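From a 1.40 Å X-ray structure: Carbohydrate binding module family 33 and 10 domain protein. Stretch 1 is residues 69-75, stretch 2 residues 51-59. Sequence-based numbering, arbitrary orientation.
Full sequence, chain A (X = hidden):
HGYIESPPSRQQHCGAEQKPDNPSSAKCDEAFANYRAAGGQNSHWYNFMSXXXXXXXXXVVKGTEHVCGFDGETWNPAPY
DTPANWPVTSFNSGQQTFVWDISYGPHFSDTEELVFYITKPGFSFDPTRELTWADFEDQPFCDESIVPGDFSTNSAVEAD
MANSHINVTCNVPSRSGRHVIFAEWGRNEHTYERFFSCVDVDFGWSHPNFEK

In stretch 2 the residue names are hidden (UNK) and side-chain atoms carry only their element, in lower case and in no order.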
ATOM      1  N   GLY A  69      -7.713  -0.066   3.357  1.00 10.43           N
ATOM      2  CA  GLY A  69      -8.420  -1.359   3.288  1.00 10.17           C
ATOM      3  C   GLY A  69      -9.295  -1.452   2.054  1.00 10.75           C
ATOM      4  O   GLY A  69      -9.755  -2.552   1.722  1.00 10.61           O
ATOM      5  N   PHE A  70      -9.605  -0.299   1.448  1.00 10.00           N
ATOM      6  CA  PHE A  70     -10.471  -0.132   0.250  1.00 10.46           C
ATOM      7  C   PHE A  70     -11.798  -0.906   0.388  1.00 10.55           C
ATOM      8  O   PHE A  70     -12.311  -1.404  -0.635  1.00 11.17           O
ATOM      9  CB  PHE A  70      -9.703  -0.508  -1.017  1.00 10.68           C
ATOM     10  CG  PHE A  70     -10.122   0.352  -2.174  1.00 10.42           C
ATOM     11  CD1 PHE A  70      -9.688   1.666  -2.281  1.00 10.69           C
ATOM     12  CD2 PHE A  70     -11.015  -0.126  -3.116  1.00 10.52           C
ATOM     13  CE1 PHE A  70     -10.110   2.470  -3.322  1.00 11.01           C
ATOM     14  CE2 PHE A  70     -11.434   0.687  -4.156  1.00 10.18           C
ATOM     15  CZ  PHE A  70     -10.972   1.976  -4.267  1.00 11.03           C
ATOM     16  N   ASP A  71     -12.355  -0.966   1.589  1.00 11.46           N
ATOM     17  CA  ASP A  71     -13.645  -1.656   1.868  1.00 12.07           C
ATOM     18  C   ASP A  71     -13.582  -3.087   1.326  1.00 11.77           C
ATOM     19  O   ASP A  71     -14.644  -3.616   0.856  1.00 12.46           O
ATOM     20  CB  ASP A  71     -14.826  -0.912   1.245  1.00 12.40           C
ATOM     21  CG  ASP A  71     -15.066   0.483   1.806  1.00 14.36           C
ATOM     22  OD1 ASP A  71     -14.228   0.962   2.591  1.00 13.74           O
ATOM     23  OD2 ASP A  71     -16.135   1.082   1.455  1.00 15.42           O
ATOM     24  N   GLY A  72     -12.403  -3.705   1.439  1.00 11.94           N
ATOM     25  CA  GLY A  72     -12.074  -4.977   0.773  1.00 11.34           C
ATOM     26  C   GLY A  72     -12.698  -6.202   1.443  1.00 11.39           C
ATOM     27  O   GLY A  72     -13.491  -6.092   2.415  1.00 12.05           O
ATOM     28  N   GLU A  73     -12.318  -7.370   0.945  1.00 10.72           N
ATOM     29  CA  GLU A  73     -13.101  -8.606   1.142  1.00 10.74           C
ATOM     30  C   GLU A  73     -12.676  -9.366   2.391  1.00 11.18           C
ATOM     31  O   GLU A  73     -13.522 -10.081   2.938  1.00 11.80           O
ATOM     32  CB  GLU A  73     -12.933  -9.508  -0.075  1.00 11.24           C
ATOM     33  CG  GLU A  73     -13.480  -8.871  -1.330  1.00 12.45           C
ATOM     34  CD  GLU A  73     -13.551  -9.754  -2.558  1.00 14.18           C
ATOM     35  OE1 GLU A  73     -13.398 -10.979  -2.402  1.00 17.14           O
ATOM     36  OE2 GLU A  73     -13.754  -9.230  -3.663  1.00 13.58           O
ATOM     37  N   THR A  74     -11.412  -9.330   2.780  1.00 11.34           N
ATOM     38  CA  THR A  74     -10.960 -10.182   3.924  1.00 10.82           C
ATOM     39  C   THR A  74     -11.574  -9.678   5.234  1.00 11.60           C
ATOM     40  O   THR A  74     -12.050 -10.508   6.060  1.00 12.56           O
ATOM     41  CB  THR A  74      -9.426 -10.245   3.981  1.00 10.96           C
ATOM     42  OG1 THR A  74      -9.002 -10.628   2.667  1.00 11.06           O
ATOM     43  CG2 THR A  74      -8.911 -11.168   5.067  1.00 11.73           C
ATOM     44  N   TRP A  75     -11.511  -8.367   5.446  1.00 11.22           N
ATOM     45  CA  TRP A  75     -12.103  -7.663   6.600  1.00 11.47           C
ATOM     46  C   TRP A  75     -12.384  -6.227   6.174  1.00 12.47           C
ATOM     47  O   TRP A  75     -11.659  -5.692   5.331  1.00 12.19           O
ATOM     48  CB  TRP A  75     -11.229  -7.723   7.862  1.00 11.34           C
ATOM     49  CG  TRP A  75      -9.874  -8.352   7.765  1.00 11.19           C
ATOM     50  CD1 TRP A  75      -9.423  -9.418   8.489  1.00 10.82           C
ATOM     51  CD2 TRP A  75      -8.775  -7.925   6.951  1.00 10.40           C
ATOM     52  NE1 TRP A  75      -8.112  -9.672   8.206  1.00 11.01           N
ATOM     53  CE2 TRP A  75      -7.690  -8.786   7.250  1.00 10.71           C
ATOM     54  CE3 TRP A  75      -8.617  -6.927   5.983  1.00 10.89           C
ATOM     55  CZ2 TRP A  75      -6.458  -8.644   6.626  1.00 10.58           C
ATOM     56  CZ3 TRP A  75      -7.398  -6.808   5.354  1.00 10.83           C
ATOM     57  CH2 TRP A  75      -6.334  -7.656   5.672  1.00 10.94           C
ATOM     58  N   UNK A  51      -5.153  -7.757   1.456  1.00 10.14           N
ATOM     59  CA  UNK A  51      -6.029  -6.563   1.333  1.00 10.00           C
ATOM     60  C   UNK A  51      -6.485  -6.546  -0.125  1.00  9.91           C
ATOM     61  O   UNK A  51      -5.676  -6.182  -0.996  1.00  9.63           O
ATOM     62  c   UNK A  51      -6.391  -4.158   1.771  1.00 10.56           C
ATOM     63  c   UNK A  51      -4.675  -5.355   3.115  1.00  9.92           C
ATOM     64  c   UNK A  51      -5.348  -5.251   1.752  1.00  9.97           C
ATOM     65  N   UNK A  52      -7.709  -7.009  -0.389  1.00  9.22           N
ATOM     66  CA  UNK A  52      -8.094  -7.500  -1.739  1.00  9.83           C
ATOM     67  C   UNK A  52      -9.517  -7.103  -2.118  1.00 10.33           C
ATOM     68  O   UNK A  52     -10.407  -7.038  -1.240  1.00 11.13           O
ATOM     69  c   UNK A  52      -8.814  -9.806  -0.926  1.00 10.39           C
ATOM     70  c   UNK A  52      -7.891  -9.029  -1.848  1.00 10.31           C
ATOM     71  c   UNK A  52      -7.995  -9.530  -3.282  1.00 10.29           C
ATOM     72  N   UNK A  53      -9.690  -6.883  -3.417  1.00 10.20           N
ATOM     73  CA  UNK A  53     -11.007  -6.695  -4.044  1.00 10.22           C
ATOM     74  C   UNK A  53     -10.969  -7.293  -5.441  1.00  9.92           C
ATOM     75  O   UNK A  53      -9.898  -7.722  -5.896  1.00 10.38           O
ATOM     76  c   UNK A  53     -11.353  -5.225  -4.070  1.00 10.13           C
ATOM     77  N   UNK A  54     -12.105  -7.270  -6.135  1.00 10.46           N
ATOM     78  CA  UNK A  54     -12.202  -7.741  -7.523  1.00 10.38           C
ATOM     79  C   UNK A  54     -12.892  -6.657  -8.337  1.00 11.02           C
ATOM     80  O   UNK A  54     -14.072  -6.793  -8.617  1.00 11.96           O
ATOM     81  n   UNK A  54     -10.840 -11.800  -6.371  1.00 13.27           N
ATOM     82  c   UNK A  54     -11.256 -11.028  -7.414  1.00 11.60           C
ATOM     83  c   UNK A  54     -11.456 -11.387  -5.252  1.00 12.04           C
ATOM     84  c   UNK A  54     -12.932  -9.083  -7.596  1.00 10.15           C
ATOM     85  c   UNK A  54     -12.170 -10.165  -6.930  1.00 10.69           C
ATOM     86  n   UNK A  54     -12.292 -10.420  -5.584  1.00 11.57           N
ATOM     87  N   UNK A  55     -12.143  -5.617  -8.672  1.00 10.93           N
ATOM     88  CA  UNK A  55     -12.643  -4.469  -9.461  1.00 10.67           C
ATOM     89  C   UNK A  55     -11.451  -3.631  -9.895  1.00 10.80           C
ATOM     90  O   UNK A  55     -10.299  -4.065  -9.676  1.00 11.04           O
ATOM     91  n   UNK A  55     -12.961  -2.528  -5.277  1.00 11.01           N
ATOM     92  c   UNK A  55     -11.909  -2.061  -5.964  1.00 10.32           C
ATOM     93  c   UNK A  55     -13.688  -3.686  -8.669  1.00 10.75           C
ATOM     94  c   UNK A  55     -13.779  -3.198  -6.148  1.00 10.50           C
ATOM     95  c   UNK A  55     -13.214  -3.142  -7.370  1.00 10.48           C
ATOM     96  n   UNK A  55     -12.016  -2.421  -7.222  1.00 10.62           N
ATOM     97  N   UNK A  56     -11.719  -2.516 -10.549  1.00 11.45           N
ATOM     98  CA  UNK A  56     -10.700  -1.700 -11.255  1.00 11.89           C
ATOM     99  C   UNK A  56     -10.012  -0.683 -10.323  1.00 11.58           C
ATOM    100  O   UNK A  56      -9.161   0.079 -10.801  1.00 11.51           O
ATOM    101  c   UNK A  56     -11.384  -1.016 -12.436  1.00 13.16           C
ATOM    102  c   UNK A  56     -11.836  -1.980 -13.528  1.00 14.75           C
ATOM    103  o   UNK A  56     -13.999  -1.110 -14.050  1.00 20.15           O
ATOM    104  o   UNK A  56     -12.468  -1.046 -15.627  1.00 23.23           O
ATOM    105  c   UNK A  56     -12.847  -1.338 -14.476  1.00 16.81           C
ATOM    106  N   UNK A  57     -10.321  -0.672  -9.034  1.00 10.85           N
ATOM    107  CA  UNK A  57      -9.620   0.170  -8.057  1.00 11.22           C
ATOM    108  C   UNK A  57     -10.033   1.625  -8.126  1.00 11.28           C
ATOM    109  O   UNK A  57     -11.049   1.970  -8.773  1.00 11.50           O
ATOM    110  N   UNK A  58      -9.254   2.466  -7.465  1.00 10.97           N
ATOM    111  CA  UNK A  58      -9.597   3.878  -7.191  1.00 11.04           C
ATOM    112  C   UNK A  58      -9.751   4.711  -8.475  1.00 11.49           C
ATOM    113  O   UNK A  58     -10.468   5.694  -8.395  1.00 12.02           O
ATOM    114  n   UNK A  58     -10.245   7.648  -5.058  1.00 12.49           N
ATOM    115  c   UNK A  58     -10.046   6.210  -5.161  1.00 11.76           C
ATOM    116  n   UNK A  58     -12.351   7.531  -4.123  1.00 13.32           N
ATOM    117  n   UNK A  58     -11.401   9.571  -4.571  1.00 13.69           N
ATOM    118  c   UNK A  58      -8.551   4.484  -6.254  1.00 11.10           C
ATOM    119  c   UNK A  58      -8.787   5.956  -5.942  1.00 11.40           C
ATOM    120  c   UNK A  58     -11.326   8.245  -4.568  1.00 13.71           C
ATOM    121  N   UNK A  59      -9.157   4.345  -9.598  1.00 11.00           N
ATOM    122  CA  UNK A  59      -9.381   5.116 -10.856  1.00 11.86           C
ATOM    123  C   UNK A  59     -10.857   5.069 -11.221  1.00 12.93           C
ATOM    124  O   UNK A  59     -11.316   6.046 -11.858  1.00 14.11           O
ATOM    125  c   UNK A  59      -7.054   4.917 -11.807  1.00 12.51           C
ATOM    126  c   UNK A  59      -8.530   4.582 -11.995  1.00 12.47           C
ATOM    127  n   UNK A  59      -5.338   2.718 -14.400  1.00 14.08           N
ATOM    128  c   UNK A  59      -6.229   4.544 -12.997  1.00 13.24           C
ATOM    129  c   UNK A  59      -6.075   3.050 -13.156  1.00 13.81           C
TER
HETATM  130  O   HOH W   1      -9.323  -7.358   2.116  1.00 10.99           O
HETATM  131  O   HOH W   2     -14.664  -6.914  -4.621  1.00 13.08           O
HETATM  132  O   HOH W   3     -13.782  -2.577  -2.535  1.00 13.43           O

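Position 51 carries three side-chain carbons, one bonded to CA and bearing the other two. One outer carbon is 3.7 Å from Gly-69 O; the other is 3.8 Å from Trp-75 CZ3, at the edge of the indole. A branch at CB with only three carbons in all identifies valine. Val-51 touches both Gly-69, through CG1, and Trp-75, through CG2.

Position 52 again has three carbons, with the fork at the first. One outer carbon approaches Thr-74 OG1 at 3.7 Å. This is a second valine, and that carbon is CG1. The backbone does more: Glu-73 N donates a hydrogen bond to Val-52 O, 2.9 Å long. Water 1 accepts from both Val-52 N (3.0 Å) and Thr-74 N (2.9 Å), so it joins the two backbones.

Position 53 has a single side-chain carbon. Its CA sits 3.8 Å from Glu-73 OE2, and its CB, directed sideways, stays 4.7 Å or more from stretch 1. It is alanine.

Position 54 shows one carbon followed by a five-membered ring of three carbons and two nitrogens. One ring nitrogen is 2.7 Å from Glu-73 OE2. Such a ring is an imidazole, and the residue is histidine. The CB of His-54 points sideways, but the ring end comes nearer to stretch 1. The nitrogen is ND1, which donates to Glu-73 OE2, nearly straight at 169°. The carboxylate oxygen lies near the ring plane, where the N-H bond points. Water 2 adds a second link, accepting from His-54 N (3.0 Å) and donating to Glu-73 OE2 (2.7 Å).

Position 55 has the same pattern: one carbon, then a ring of three carbons and two nitrogens. A ring carbon comes 3.3 Å from Phe-70 CE2. It is also histidine, and that carbon is CE1. The two rings meet rim to rim, with centroids 5.5 Å apart and planes at 57°. Water 3 lies 2.9 Å from His-55 NE2 and donates to Phe-70 O at 2.7 Å. Within the stretch, the backbone N of position 57 donates to His-55 ND1 (3.0 Å).

Position 56 has three carbons in a chain, the third bearing two oxygens. It does not touch stretch 1. This is glutamate.

Position 57 has no side-chain atoms. Its C is 4.0 Å from Phe-70 CZ. It is glycine, which its phi of 76° also favours.

Position 58 has three carbons, a nitrogen, then a carbon with two more nitrogens. Its CB is 3.9 Å from Phe-70 CE1. The guanidinium marks arginine. The end of Arg-58 leads away to a partner elsewhere in the structure.

Position 59 has four carbons in a row ending in nitrogen. Its CA-to-CB bond points away from stretch 1, and it makes no contact. This is lysine.

The contact buries 525 Å² in total. Glu-73 supplies both direct hydrogen bonds, one from its backbone and one through its carboxylate. Three waters add bridges, one at the same Glu-73 OE2. Phe-70 packs against His-55, Gly-57 and Arg-58, and Trp-75 meets Val-51. At Gly-72, CA is 3.3 Å from Val-52 O; an ideal CB would lie 2.7 Å from that oxygen and clash.

Stretch 2 51-59: VVAHHEGRK
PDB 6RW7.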